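Local coordinates for probable protein phosphatase 2C 50 (Oryza sativa subsp. japonica, PDB 5ZCG) that probably removes phosphate from phosphoserine and phosphothreonine of protein substrates, as a magnesium-dependent phosphatase of the PP2C family, at residues A[18-23]-A[312-317]; A[25-30]-A[79-84]; A[54-59]-A[146-151]; A[102-107]-A[230-235]; A[156-161]-A[175-180]. The protein carries 5 engineered substitutions. One frame throughout, in Å; residues are numbered along the deposited sequence.

Interaction 1: A[18-23]-A[312-317]; sequences DASAAV and NITVIV
The carboxylate of D18 carries this contact. Its OD2 accepts a hydrogen bond from T314 OG1 at 3.0 Å, on the lone pair that faces away from OD1. T314 OG1 stands beside its backbone N (chi1 -69°), which turns it to D18. The side chains of D18 and N312 slide past each other in opposite directions. N312 CB rests 3.5 Å from D18 CG, and the amide and carboxylate planes are 84° apart. Water 1 joins the two polar ends, donating to D18 OD1 at 2.5 Å and to N312 OD1 at 3.1 Å.

Further along, the contact becomes van der Waals packing. S20 CB meets T314 CG2 at 3.9 Å and I316 CD1 at 4.1 Å. The strands run nearly parallel, but they belong to the two facing sheets of the PP2C beta-sandwich.

Other residues hold the polar groups in place. S248 OG also bonds D18 OD2, and E17 N bonds N312 OD1. Magnesium ligand D61 touches D18, whose side chain is about 4 Å from a bound magnesium ion. The hydroxyls and the nearby cation would probably favour an ionised D18, and its place beside D61 is consistent with a second-shell role at the metal.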
# COMPACT_ATOMS: atom_id res chain seq x y z
N ASP A 18 5.97 -7.43 -4.07
CA ASP A 18 5.59 -8.19 -2.89
C ASP A 18 6.82 -8.50 -2.06
O ASP A 18 7.92 -8.69 -2.59
CB ASP A 18 4.93 -9.52 -3.30
CG ASP A 18 3.44 -9.40 -3.56
OD1 ASP A 18 2.92 -8.27 -3.67
OD2 ASP A 18 2.79 -10.46 -3.66
N ALA A 19 6.64 -8.53 -0.74
CA ALA A 19 7.67 -8.97 0.19
C ALA A 19 7.03 -9.89 1.21
O ALA A 19 5.81 -9.89 1.41
CB ALA A 19 8.37 -7.79 0.88
N SER A 20 7.87 -10.68 1.88
CA SER A 20 7.36 -11.60 2.88
C SER A 20 8.39 -11.77 3.99
O SER A 20 9.58 -11.50 3.80
CB SER A 20 7.00 -12.95 2.26
OG SER A 20 8.17 -13.65 1.86
N ALA A 21 7.92 -12.22 5.14
CA ALA A 21 8.77 -12.45 6.30
C ALA A 21 8.32 -13.71 7.01
O ALA A 21 7.12 -13.98 7.12
CB ALA A 21 8.72 -11.26 7.28
N ALA A 22 9.30 -14.48 7.49
CA ALA A 22 9.06 -15.65 8.32
C ALA A 22 10.19 -15.72 9.34
O ALA A 22 11.32 -16.06 8.99
CB ALA A 22 8.99 -16.93 7.49
N VAL A 23 9.89 -15.36 10.58
CA VAL A 23 10.88 -15.24 11.64
C VAL A 23 10.49 -16.17 12.78
O VAL A 23 9.58 -15.88 13.55
CB VAL A 23 10.99 -13.78 12.14
CG1 VAL A 23 12.27 -13.60 12.93
CG2 VAL A 23 10.93 -12.81 10.96
N ASN A 312 1.83 -9.56 -8.84
CA ASN A 312 2.74 -10.32 -8.00
C ASN A 312 1.91 -11.27 -7.13
O ASN A 312 0.79 -10.95 -6.73
CB ASN A 312 3.56 -9.40 -7.10
CG ASN A 312 4.30 -8.31 -7.86
OD1 ASN A 312 4.63 -7.26 -7.30
ND2 ASN A 312 4.57 -8.55 -9.14
N ILE A 313 2.47 -12.44 -6.86
CA ILE A 313 1.81 -13.45 -6.05
C ILE A 313 2.77 -13.87 -4.95
O ILE A 313 3.90 -14.26 -5.23
CB ILE A 313 1.37 -14.67 -6.88
CG1 ILE A 313 0.50 -14.24 -8.06
CG2 ILE A 313 0.62 -15.66 -5.99
CD1 ILE A 313 0.44 -15.28 -9.19
N THR A 314 2.31 -13.80 -3.70
CA THR A 314 3.10 -14.25 -2.57
C THR A 314 2.20 -15.05 -1.65
O THR A 314 1.11 -14.59 -1.29
CB THR A 314 3.74 -13.07 -1.82
OG1 THR A 314 4.75 -12.50 -2.66
CG2 THR A 314 4.39 -13.54 -0.52
N VAL A 315 2.64 -16.25 -1.30
CA VAL A 315 1.85 -17.19 -0.51
C VAL A 315 2.75 -17.79 0.56
O VAL A 315 3.81 -18.34 0.25
CB VAL A 315 1.24 -18.31 -1.38
CG1 VAL A 315 0.36 -19.22 -0.54
CG2 VAL A 315 0.45 -17.73 -2.57
N ILE A 316 2.33 -17.68 1.81
CA ILE A 316 2.93 -18.42 2.92
C ILE A 316 1.90 -19.41 3.42
O ILE A 316 0.75 -19.03 3.69
CB ILE A 316 3.38 -17.49 4.06
CG1 ILE A 316 4.43 -16.48 3.59
CG2 ILE A 316 3.94 -18.32 5.21
CD1 ILE A 316 4.87 -15.51 4.68
N VAL A 317 2.30 -20.66 3.55
CA VAL A 317 1.47 -21.70 4.13
C VAL A 317 2.16 -22.18 5.40
O VAL A 317 3.33 -22.58 5.36
CB VAL A 317 1.23 -22.86 3.16
CG1 VAL A 317 0.33 -23.92 3.80
CG2 VAL A 317 0.61 -22.33 1.87
O HOH W 1 2.88 -6.17 -4.98
O HOH W 2 0.19 -8.86 -4.96

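Interaction 2: A[25-30]-A[79-84]; sequences RFADVP and VLSAAL. Engineered in segment 79-84: A82 (natural residue Glu), A83 (natural residue Glu).
F26 turns the far end of its ring to helix 67-91. Its CG sits in the crowded position between the backbone N and the carbonyl carbon (chi1 90°). At the tip of the ring, F26 CZ meets L80 CD2 at 3.7 Å, and these two side chains cross obliquely. The L84 and F26 side chains cross at about a right angle, with L84 CD1 4.0 Å from F26 CZ. The methyl of A27 lies over the centre of one ring face, with CB 3.6 Å above the plane. The same methyl also points to the helix, where it packs against S81 and L84 CD1.

S81 supplies the polar link. Its OG, anti to the backbone N, donates to F26 O at 2.7 Å. The bond lies in the carbonyl plane, on a lone pair, with a C=O...OG angle of 142°. In the PP2C sandwich, helices pack on the outer faces of two central sheets. Here the end of strand 18-28, past the corner at R25, lies alongside one such helix, with an angle of 12° between the short axes. F26 also touches A54, L56 and L150 of the sheet beneath.

Beyond the strand, the P30 ring meets L84 at about a right angle. P30 CD is 4.0 Å from L84 CD2, and P30 CG is 3.5 Å from L84 O. Water 3 donates to S81 O at 2.9 Å and accepts a weak bond from D28 N. The D28 carboxylate is turned from the helix and forms a salt bridge with R51.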
# COMPACT_ATOMS: atom_id res chain seq x y z
N ARG A 25 10.81 -17.82 16.44
CA ARG A 25 11.22 -17.36 17.77
C ARG A 25 11.58 -15.88 17.78
O ARG A 25 12.58 -15.46 18.37
CB ARG A 25 12.38 -18.21 18.29
CG ARG A 25 12.05 -19.69 18.42
CD ARG A 25 13.31 -20.54 18.56
NE ARG A 25 14.17 -20.45 17.39
CZ ARG A 25 14.08 -21.25 16.33
NH1 ARG A 25 13.16 -22.21 16.27
NH2 ARG A 25 14.92 -21.09 15.31
N PHE A 26 10.76 -15.06 17.11
CA PHE A 26 11.06 -13.64 16.98
C PHE A 26 10.85 -12.89 18.29
O PHE A 26 11.40 -11.80 18.47
CB PHE A 26 10.20 -13.02 15.87
CG PHE A 26 8.87 -12.49 16.35
CD1 PHE A 26 7.83 -13.37 16.64
CD2 PHE A 26 8.66 -11.13 16.51
CE1 PHE A 26 6.61 -12.89 17.09
CE2 PHE A 26 7.44 -10.64 16.96
CZ PHE A 26 6.41 -11.53 17.25
N ALA A 27 10.07 -13.45 19.21
CA ALA A 27 9.74 -12.78 20.45
C ALA A 27 9.16 -13.79 21.43
O ALA A 27 8.86 -14.93 21.07
CB ALA A 27 8.74 -11.63 20.22
N ASP A 28 9.00 -13.34 22.67
CA ASP A 28 8.25 -14.05 23.69
C ASP A 28 6.91 -13.34 23.84
O ASP A 28 6.86 -12.11 23.89
CB ASP A 28 9.00 -14.07 25.02
CG ASP A 28 10.11 -15.11 25.06
OD1 ASP A 28 10.13 -15.99 24.18
OD2 ASP A 28 10.94 -15.04 25.99
N VAL A 29 5.83 -14.11 23.84
CA VAL A 29 4.51 -13.51 24.03
C VAL A 29 4.27 -13.38 25.53
O VAL A 29 4.40 -14.37 26.26
CB VAL A 29 3.41 -14.35 23.36
CG1 VAL A 29 2.04 -14.00 23.92
CG2 VAL A 29 3.45 -14.14 21.86
N PRO A 30 3.94 -12.19 26.03
CA PRO A 30 3.54 -12.08 27.44
C PRO A 30 2.28 -12.89 27.69
O PRO A 30 1.24 -12.67 27.07
CB PRO A 30 3.30 -10.58 27.63
CG PRO A 30 4.02 -9.92 26.48
CD PRO A 30 3.93 -10.89 25.35
N VAL A 79 10.19 -4.25 15.51
CA VAL A 79 9.39 -3.31 16.30
C VAL A 79 8.39 -4.06 17.17
O VAL A 79 8.20 -3.73 18.34
CB VAL A 79 8.70 -2.28 15.38
CG1 VAL A 79 7.73 -1.42 16.18
CG2 VAL A 79 9.74 -1.40 14.70
N LEU A 80 7.76 -5.10 16.61
CA LEU A 80 6.80 -5.87 17.38
C LEU A 80 7.47 -6.62 18.53
O LEU A 80 6.91 -6.68 19.64
CB LEU A 80 6.06 -6.85 16.49
CG LEU A 80 4.94 -7.62 17.19
CD1 LEU A 80 3.88 -6.66 17.70
CD2 LEU A 80 4.32 -8.63 16.25
N SER A 81 8.66 -7.18 18.31
CA SER A 81 9.35 -7.89 19.38
C SER A 81 9.68 -6.95 20.53
O SER A 81 9.43 -7.25 21.70
CB SER A 81 10.61 -8.56 18.85
OG SER A 81 11.11 -9.49 19.79
N ALA A 82 10.24 -5.77 20.20
CA ALA A 82 10.56 -4.79 21.23
C ALA A 82 9.31 -4.33 21.97
O ALA A 82 9.32 -4.18 23.20
CB ALA A 82 11.30 -3.60 20.62
N ALA A 83 8.22 -4.08 21.23
CA ALA A 83 6.98 -3.63 21.86
C ALA A 83 6.40 -4.70 22.77
O ALA A 83 5.87 -4.38 23.84
CB ALA A 83 5.97 -3.22 20.79
N LEU A 84 6.51 -5.97 22.38
CA LEU A 84 6.01 -7.05 23.22
C LEU A 84 6.82 -7.18 24.50
O LEU A 84 6.26 -7.41 25.58
CB LEU A 84 6.01 -8.37 22.44
CG LEU A 84 4.88 -8.52 21.43
CD1 LEU A 84 5.08 -9.74 20.56
CD2 LEU A 84 3.53 -8.58 22.14
O HOH W 3 9.83 -9.96 22.77

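Interaction 3: A[54-59]-A[146-151]; sequences AHLFGV and AVVALV
F57 holds its CG beside its backbone N (chi1 -56°), and V151 sets CG2 beside its backbone N, with CG1 anti to it. These torsions bring V151 CG2 to the edge of the F57 ring, near its plane, 3.8 Å from CD2. L56 turns its CG anti to the backbone N (chi1 -164°) and sends CD1 to 4.1 Å from L150 CB on the other face. V147 CG1 takes the crowded position between N and the carbonyl carbon, which places it 3.8 Å from V59 CB.

Beneath the side chains runs a regular antiparallel ladder. H55 with V151, F57 with A149 and V59 with V147 are hydrogen-bonded pairs. The six N-H...O bonds are nearly straight. V151 N is 2.8 Å from H55 O. V147 N is 3.0 Å from V59 O. G58 has no side chain, and its CA comes 4.2 Å from V148 CA. An alanine at F57 would remove the ring that meets V151 CG2 and stacks edge-to-face with W4, and would probably loosen the packing between the two sheets here.

These are central strands of one sheet of the PP2C sandwich. Strand 18-28 flanks 54-59, and strand 155-161 flanks 146-151. The face with L56 and L150 packs on helix 67-91, while on the F57 face W4 of the facing sheet meets the ring.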
# COMPACT_ATOMS: atom_id res chain seq x y z
N ALA A 54 7.25 -17.36 20.27
CA ALA A 54 6.33 -17.12 19.16
C ALA A 54 7.11 -16.82 17.89
O ALA A 54 8.22 -16.27 17.94
CB ALA A 54 5.37 -15.97 19.45
N HIS A 55 6.51 -17.16 16.75
CA HIS A 55 7.06 -16.91 15.43
C HIS A 55 6.17 -15.93 14.68
O HIS A 55 4.96 -15.87 14.91
CB HIS A 55 7.18 -18.21 14.63
CG HIS A 55 7.27 -19.43 15.48
ND1 HIS A 55 8.35 -19.70 16.29
CD2 HIS A 55 6.40 -20.46 15.67
CE1 HIS A 55 8.15 -20.83 16.93
NE2 HIS A 55 6.98 -21.31 16.57
N LEU A 56 6.76 -15.17 13.77
CA LEU A 56 6.00 -14.17 13.03
C LEU A 56 6.05 -14.48 11.54
O LEU A 56 7.12 -14.76 10.99
CB LEU A 56 6.52 -12.76 13.30
CG LEU A 56 5.54 -11.66 12.87
CD1 LEU A 56 4.32 -11.64 13.77
CD2 LEU A 56 6.20 -10.30 12.86
N PHE A 57 4.89 -14.47 10.89
CA PHE A 57 4.78 -14.59 9.45
C PHE A 57 4.09 -13.36 8.90
O PHE A 57 3.16 -12.83 9.52
CB PHE A 57 4.03 -15.86 9.04
CG PHE A 57 4.63 -17.11 9.60
CD1 PHE A 57 5.65 -17.76 8.93
CD2 PHE A 57 4.17 -17.64 10.80
CE1 PHE A 57 6.22 -18.91 9.45
CE2 PHE A 57 4.73 -18.79 11.32
CZ PHE A 57 5.75 -19.43 10.65
N GLY A 58 4.55 -12.87 7.76
CA GLY A 58 3.97 -11.66 7.22
C GLY A 58 4.04 -11.59 5.71
O GLY A 58 5.02 -12.02 5.10
N VAL A 59 3.00 -11.03 5.10
CA VAL A 59 2.99 -10.73 3.67
C VAL A 59 2.71 -9.25 3.51
O VAL A 59 1.76 -8.71 4.09
CB VAL A 59 1.95 -11.59 2.92
CG1 VAL A 59 1.77 -11.09 1.48
CG2 VAL A 59 2.38 -13.06 2.93
N ALA A 146 0.05 -4.98 4.92
CA ALA A 146 0.76 -5.72 5.96
C ALA A 146 -0.25 -6.67 6.58
O ALA A 146 -1.16 -6.23 7.28
CB ALA A 146 1.36 -4.78 7.01
N VAL A 147 -0.11 -7.96 6.31
CA VAL A 147 -0.89 -8.97 7.01
C VAL A 147 0.10 -9.85 7.76
O VAL A 147 1.00 -10.44 7.15
CB VAL A 147 -1.80 -9.77 6.06
CG1 VAL A 147 -1.01 -10.45 4.95
CG2 VAL A 147 -2.64 -10.78 6.84
N VAL A 148 0.00 -9.86 9.09
CA VAL A 148 0.96 -10.60 9.90
C VAL A 148 0.21 -11.53 10.83
O VAL A 148 -0.91 -11.25 11.28
CB VAL A 148 1.91 -9.66 10.69
CG1 VAL A 148 2.44 -8.54 9.79
CG2 VAL A 148 1.23 -9.10 11.92
N ALA A 149 0.84 -12.67 11.10
CA ALA A 149 0.33 -13.69 12.00
C ALA A 149 1.43 -14.05 12.98
O ALA A 149 2.50 -14.53 12.58
CB ALA A 149 -0.13 -14.93 11.22
N LEU A 150 1.18 -13.78 14.25
CA LEU A 150 1.99 -14.30 15.33
C LEU A 150 1.46 -15.68 15.67
O LEU A 150 0.26 -15.86 15.92
CB LEU A 150 1.91 -13.36 16.54
CG LEU A 150 2.59 -13.77 17.85
CD1 LEU A 150 3.06 -12.51 18.56
CD2 LEU A 150 1.65 -14.57 18.73
N VAL A 151 2.34 -16.67 15.67
CA VAL A 151 1.98 -18.05 15.92
C VAL A 151 2.73 -18.51 17.16
O VAL A 151 3.95 -18.36 17.25
CB VAL A 151 2.30 -18.96 14.72
CG1 VAL A 151 1.96 -20.40 15.05
CG2 VAL A 151 1.56 -18.48 13.46

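Interaction 4: A[102-107]-A[230-235]; sequences HWDDVF and PEVMVV
V232 reaches from its strand into the side of helix 99-118. Its CB lies 3.3 Å from D104 OD1. From there the two methyls part. CG2, beside the backbone N, meets F107 CB at 3.8 Å. CG1, anti to the backbone N (chi1 -177°), lies 4.0 Å from F107 CD2 and also packs loosely on W103 CB. An alanine at V232 would remove both methyls and is likely to loosen the packing of the strand on F107 and W103.

V234 CG2 approaches W103 CD1 at 3.6 Å, the two side chains crossing at about a right angle. P230 CG rests 3.7 Å from F107 O, just before the strand begins.

The polar part is indirect. Water 4 accepts from V232 N at 3.2 Å and gives a weak bond to D104 OD1. K100, on the same helix, forms a salt bridge with D104 OD1 and reaches across to donate to V232 O. W103 NE1 is satisfied by L33 O.

Strand 231-236 lies next to strand 155-161 in its sheet. Helix 99-118 packs on the outer face of that sheet, as in the PP2C sandwich, with F107 on A159 and W103 on V157, and it lies beside helix 67-91, where F107 meets L80.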
# COMPACT_ATOMS: atom_id res chain seq x y z
N HIS A 102 -5.34 -4.75 24.70
CA HIS A 102 -3.89 -4.62 24.67
C HIS A 102 -3.28 -5.25 23.42
O HIS A 102 -2.27 -4.74 22.92
CB HIS A 102 -3.29 -5.21 25.94
CG HIS A 102 -3.36 -4.28 27.11
ND1 HIS A 102 -2.26 -3.59 27.59
CD2 HIS A 102 -4.41 -3.88 27.86
CE1 HIS A 102 -2.63 -2.83 28.60
NE2 HIS A 102 -3.93 -2.99 28.80
N TRP A 103 -3.86 -6.34 22.91
CA TRP A 103 -3.41 -6.84 21.61
C TRP A 103 -3.62 -5.79 20.54
O TRP A 103 -2.71 -5.49 19.74
CB TRP A 103 -4.16 -8.13 21.26
CG TRP A 103 -3.59 -9.37 21.87
CD1 TRP A 103 -4.21 -10.21 22.75
CD2 TRP A 103 -2.28 -9.92 21.65
NE1 TRP A 103 -3.38 -11.26 23.08
CE2 TRP A 103 -2.19 -11.10 22.42
CE3 TRP A 103 -1.19 -9.54 20.87
CZ2 TRP A 103 -1.04 -11.89 22.44
CZ3 TRP A 103 -0.05 -10.32 20.89
CH2 TRP A 103 0.02 -11.49 21.67
N ASP A 104 -4.81 -5.17 20.54
CA ASP A 104 -5.11 -4.09 19.61
C ASP A 104 -4.10 -2.97 19.74
O ASP A 104 -3.59 -2.46 18.74
CB ASP A 104 -6.51 -3.53 19.87
CG ASP A 104 -7.61 -4.52 19.53
OD1 ASP A 104 -7.31 -5.55 18.89
OD2 ASP A 104 -8.77 -4.25 19.91
N ASP A 105 -3.77 -2.58 20.98
CA ASP A 105 -2.90 -1.43 21.19
C ASP A 105 -1.47 -1.73 20.78
O ASP A 105 -0.82 -0.89 20.15
CB ASP A 105 -2.96 -0.98 22.65
CG ASP A 105 -2.10 0.24 22.91
OD1 ASP A 105 -2.42 1.32 22.39
OD2 ASP A 105 -1.10 0.11 23.64
N VAL A 106 -0.96 -2.91 21.12
CA VAL A 106 0.43 -3.21 20.78
C VAL A 106 0.59 -3.33 19.26
O VAL A 106 1.55 -2.79 18.68
CB VAL A 106 0.92 -4.47 21.53
CG1 VAL A 106 0.24 -5.74 21.04
CG2 VAL A 106 2.44 -4.59 21.41
N PHE A 107 -0.38 -3.94 18.58
CA PHE A 107 -0.26 -4.03 17.12
C PHE A 107 -0.48 -2.67 16.46
O PHE A 107 0.21 -2.32 15.50
CB PHE A 107 -1.23 -5.07 16.57
CG PHE A 107 -0.64 -6.45 16.49
CD1 PHE A 107 0.40 -6.72 15.61
CD2 PHE A 107 -1.13 -7.47 17.28
CE1 PHE A 107 0.94 -7.99 15.54
CE2 PHE A 107 -0.59 -8.74 17.21
CZ PHE A 107 0.44 -8.99 16.34
N PRO A 230 -4.22 -1.37 12.09
CA PRO A 230 -4.58 -2.75 11.77
C PRO A 230 -5.83 -3.19 12.52
O PRO A 230 -6.21 -2.64 13.55
CB PRO A 230 -3.36 -3.55 12.25
CG PRO A 230 -2.86 -2.76 13.43
CD PRO A 230 -3.19 -1.30 13.15
N GLU A 231 -6.51 -4.17 11.93
CA GLU A 231 -7.57 -4.91 12.60
C GLU A 231 -6.97 -6.20 13.13
O GLU A 231 -6.26 -6.91 12.40
CB GLU A 231 -8.74 -5.19 11.66
CG GLU A 231 -9.85 -4.16 11.76
CD GLU A 231 -10.92 -4.33 10.69
OE1 GLU A 231 -11.56 -5.40 10.65
OE2 GLU A 231 -11.11 -3.38 9.89
N VAL A 232 -7.22 -6.49 14.40
CA VAL A 232 -6.56 -7.57 15.12
C VAL A 232 -7.58 -8.65 15.49
O VAL A 232 -8.71 -8.35 15.90
CB VAL A 232 -5.85 -7.03 16.37
CG1 VAL A 232 -5.08 -8.13 17.10
CG2 VAL A 232 -4.92 -5.88 15.98
N MET A 233 -7.17 -9.91 15.35
CA MET A 233 -7.97 -11.05 15.74
C MET A 233 -7.11 -12.01 16.55
O MET A 233 -5.98 -12.31 16.17
CB MET A 233 -8.55 -11.77 14.51
CG MET A 233 -9.88 -12.46 14.75
SD MET A 233 -10.63 -13.06 13.22
CE MET A 233 -10.88 -11.53 12.33
N VAL A 234 -7.63 -12.45 17.70
CA VAL A 234 -6.97 -13.43 18.55
C VAL A 234 -7.74 -14.74 18.45
O VAL A 234 -8.93 -14.79 18.79
CB VAL A 234 -6.89 -12.95 20.01
CG1 VAL A 234 -6.12 -13.96 20.85
CG2 VAL A 234 -6.24 -11.58 20.09
N VAL A 235 -7.08 -15.79 17.97
CA VAL A 235 -7.78 -17.06 17.75
C VAL A 235 -7.03 -18.18 18.46
O VAL A 235 -5.89 -18.51 18.09
CB VAL A 235 -7.98 -17.33 16.24
CG1 VAL A 235 -6.70 -17.11 15.46
CG2 VAL A 235 -8.49 -18.75 16.01
O HOH W 4 -9.12 -4.67 16.21

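Interaction 5: A[156-161]-A[175-180]; sequences VVVANC and VALSID
The tight part of this contact centres on N160 and S178, whose CB atoms are 3.5 Å apart. N160 CG is anti to the backbone N (chi1 174°), so the side chain extends from the strand and S178 CB lies 3.7 Å from its amide carbon. S178 OG takes the crowded position between N and the carbonyl carbon (chi1 70°) and bonds I166 N. Next along the strand, V158 uses its two methyls differently. CG1 lies 3.5 Å from L177 O, while CG2 meets L177 CD1 at 3.9 Å, the two side chains crossing at about a right angle. L177 also touches I166 and L168.

The other end is looser and wetter. I179 is exposed, and its side chain points away from strand 155-161. Water 5 accepts from I179 N at 2.9 Å and takes only a weak bond from N160 ND2 at 3.4 Å. D180 also turns away and forms a salt bridge with R165.

Strand 155-161 belongs to one sheet of the PP2C sandwich. The loop that follows edge strand 173-176 of the other sheet packs against it. The chemistry is mostly van der Waals packing, of V158 on L177 and of N160 on S178. The polar ends of S178 and D180 are served by strand 165-170, so they probably add little direct bonding across the interface and instead hold S178 and D180 to that strand.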
# COMPACT_ATOMS: atom_id res chain seq x y z
N VAL A 156 -3.04 -18.11 17.62
CA VAL A 156 -2.62 -17.32 16.47
C VAL A 156 -3.21 -15.92 16.62
O VAL A 156 -4.41 -15.78 16.87
CB VAL A 156 -3.08 -17.97 15.15
CG1 VAL A 156 -2.73 -17.08 13.98
CG2 VAL A 156 -2.46 -19.36 15.00
N VAL A 157 -2.38 -14.90 16.49
CA VAL A 157 -2.82 -13.51 16.55
C VAL A 157 -2.54 -12.84 15.21
O VAL A 157 -1.40 -12.80 14.75
CB VAL A 157 -2.15 -12.74 17.69
CG1 VAL A 157 -2.81 -11.37 17.86
CG2 VAL A 157 -2.23 -13.53 18.97
N VAL A 158 -3.58 -12.31 14.59
CA VAL A 158 -3.49 -11.76 13.24
C VAL A 158 -3.71 -10.26 13.31
O VAL A 158 -4.66 -9.80 13.95
CB VAL A 158 -4.50 -12.42 12.29
CG1 VAL A 158 -4.66 -11.58 11.04
CG2 VAL A 158 -4.04 -13.84 11.95
N ALA A 159 -2.83 -9.50 12.66
CA ALA A 159 -3.03 -8.08 12.46
C ALA A 159 -3.00 -7.80 10.97
O ALA A 159 -2.03 -8.14 10.29
CB ALA A 159 -1.95 -7.26 13.18
N ASN A 160 -4.07 -7.19 10.46
CA ASN A 160 -4.19 -6.93 9.03
C ASN A 160 -4.39 -5.45 8.77
O ASN A 160 -5.21 -4.80 9.43
CB ASN A 160 -5.36 -7.71 8.43
CG ASN A 160 -5.59 -7.35 6.98
OD1 ASN A 160 -4.77 -7.64 6.11
ND2 ASN A 160 -6.72 -6.69 6.70
N CYS A 161 -3.66 -4.94 7.79
CA CYS A 161 -3.79 -3.56 7.33
C CYS A 161 -3.66 -3.59 5.81
O CYS A 161 -2.55 -3.75 5.28
CB CYS A 161 -2.73 -2.67 7.98
SG CYS A 161 -2.69 -0.99 7.36
N VAL A 175 -11.88 -20.20 7.42
CA VAL A 175 -12.22 -19.20 8.43
C VAL A 175 -11.40 -17.95 8.12
O VAL A 175 -10.17 -17.98 8.17
CB VAL A 175 -11.93 -19.70 9.85
CG1 VAL A 175 -12.25 -18.61 10.87
CG2 VAL A 175 -12.73 -20.96 10.15
N ALA A 176 -12.08 -16.86 7.79
CA ALA A 176 -11.40 -15.61 7.50
C ALA A 176 -10.89 -14.98 8.79
O ALA A 176 -11.67 -14.69 9.70
CB ALA A 176 -12.33 -14.65 6.76
N LEU A 177 -9.57 -14.77 8.87
CA LEU A 177 -8.96 -14.15 10.04
C LEU A 177 -8.67 -12.67 9.82
O LEU A 177 -8.09 -12.02 10.70
CB LEU A 177 -7.66 -14.88 10.40
CG LEU A 177 -7.83 -16.32 10.90
CD1 LEU A 177 -6.54 -16.86 11.48
CD2 LEU A 177 -8.96 -16.42 11.92
N SER A 178 -9.07 -12.13 8.68
CA SER A 178 -8.87 -10.73 8.35
C SER A 178 -9.91 -10.33 7.32
O SER A 178 -10.25 -11.12 6.44
CB SER A 178 -7.46 -10.48 7.80
OG SER A 178 -7.30 -11.04 6.50
N ILE A 179 -10.43 -9.11 7.45
CA ILE A 179 -11.40 -8.56 6.51
C ILE A 179 -10.69 -7.49 5.69
O ILE A 179 -10.14 -6.54 6.26
CB ILE A 179 -12.63 -8.00 7.23
CG1 ILE A 179 -13.24 -9.06 8.15
CG2 ILE A 179 -13.67 -7.55 6.22
CD1 ILE A 179 -13.19 -8.70 9.61
N ASP A 180 -10.73 -7.64 4.37
CA ASP A 180 -10.04 -6.72 3.47
C ASP A 180 -10.48 -5.29 3.73
O ASP A 180 -11.67 -5.01 3.89
CB ASP A 180 -10.33 -7.09 2.01
CG ASP A 180 -9.81 -8.47 1.64
OD1 ASP A 180 -9.31 -9.19 2.54
OD2 ASP A 180 -9.90 -8.83 0.45
O HOH W 5 -9.14 -7.01 9.01

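Interactions 1, 3 and 5 are buried, while interactions 2 and 4 are partly buried and bring helices to the outside of one sheet. That sheet runs through all five. Strand 18-28 serves interactions 1 and 2 and pairs with strand 53-63 of interaction 3. Strand 155-161 of interaction 5 lies between the strands of interactions 3 and 4. Only interaction 3 is a backbone ladder. Interaction 1 joins strands of the two sheets, with a carboxylate near the metals. Interaction 5 sets a loop against a strand, mainly by van der Waals packing. Interactions 2 and 4 pack apolar side chains beside a water, but interaction 2 adds a direct hydroxyl-to-carbonyl bond. L80 and F107 join their helices.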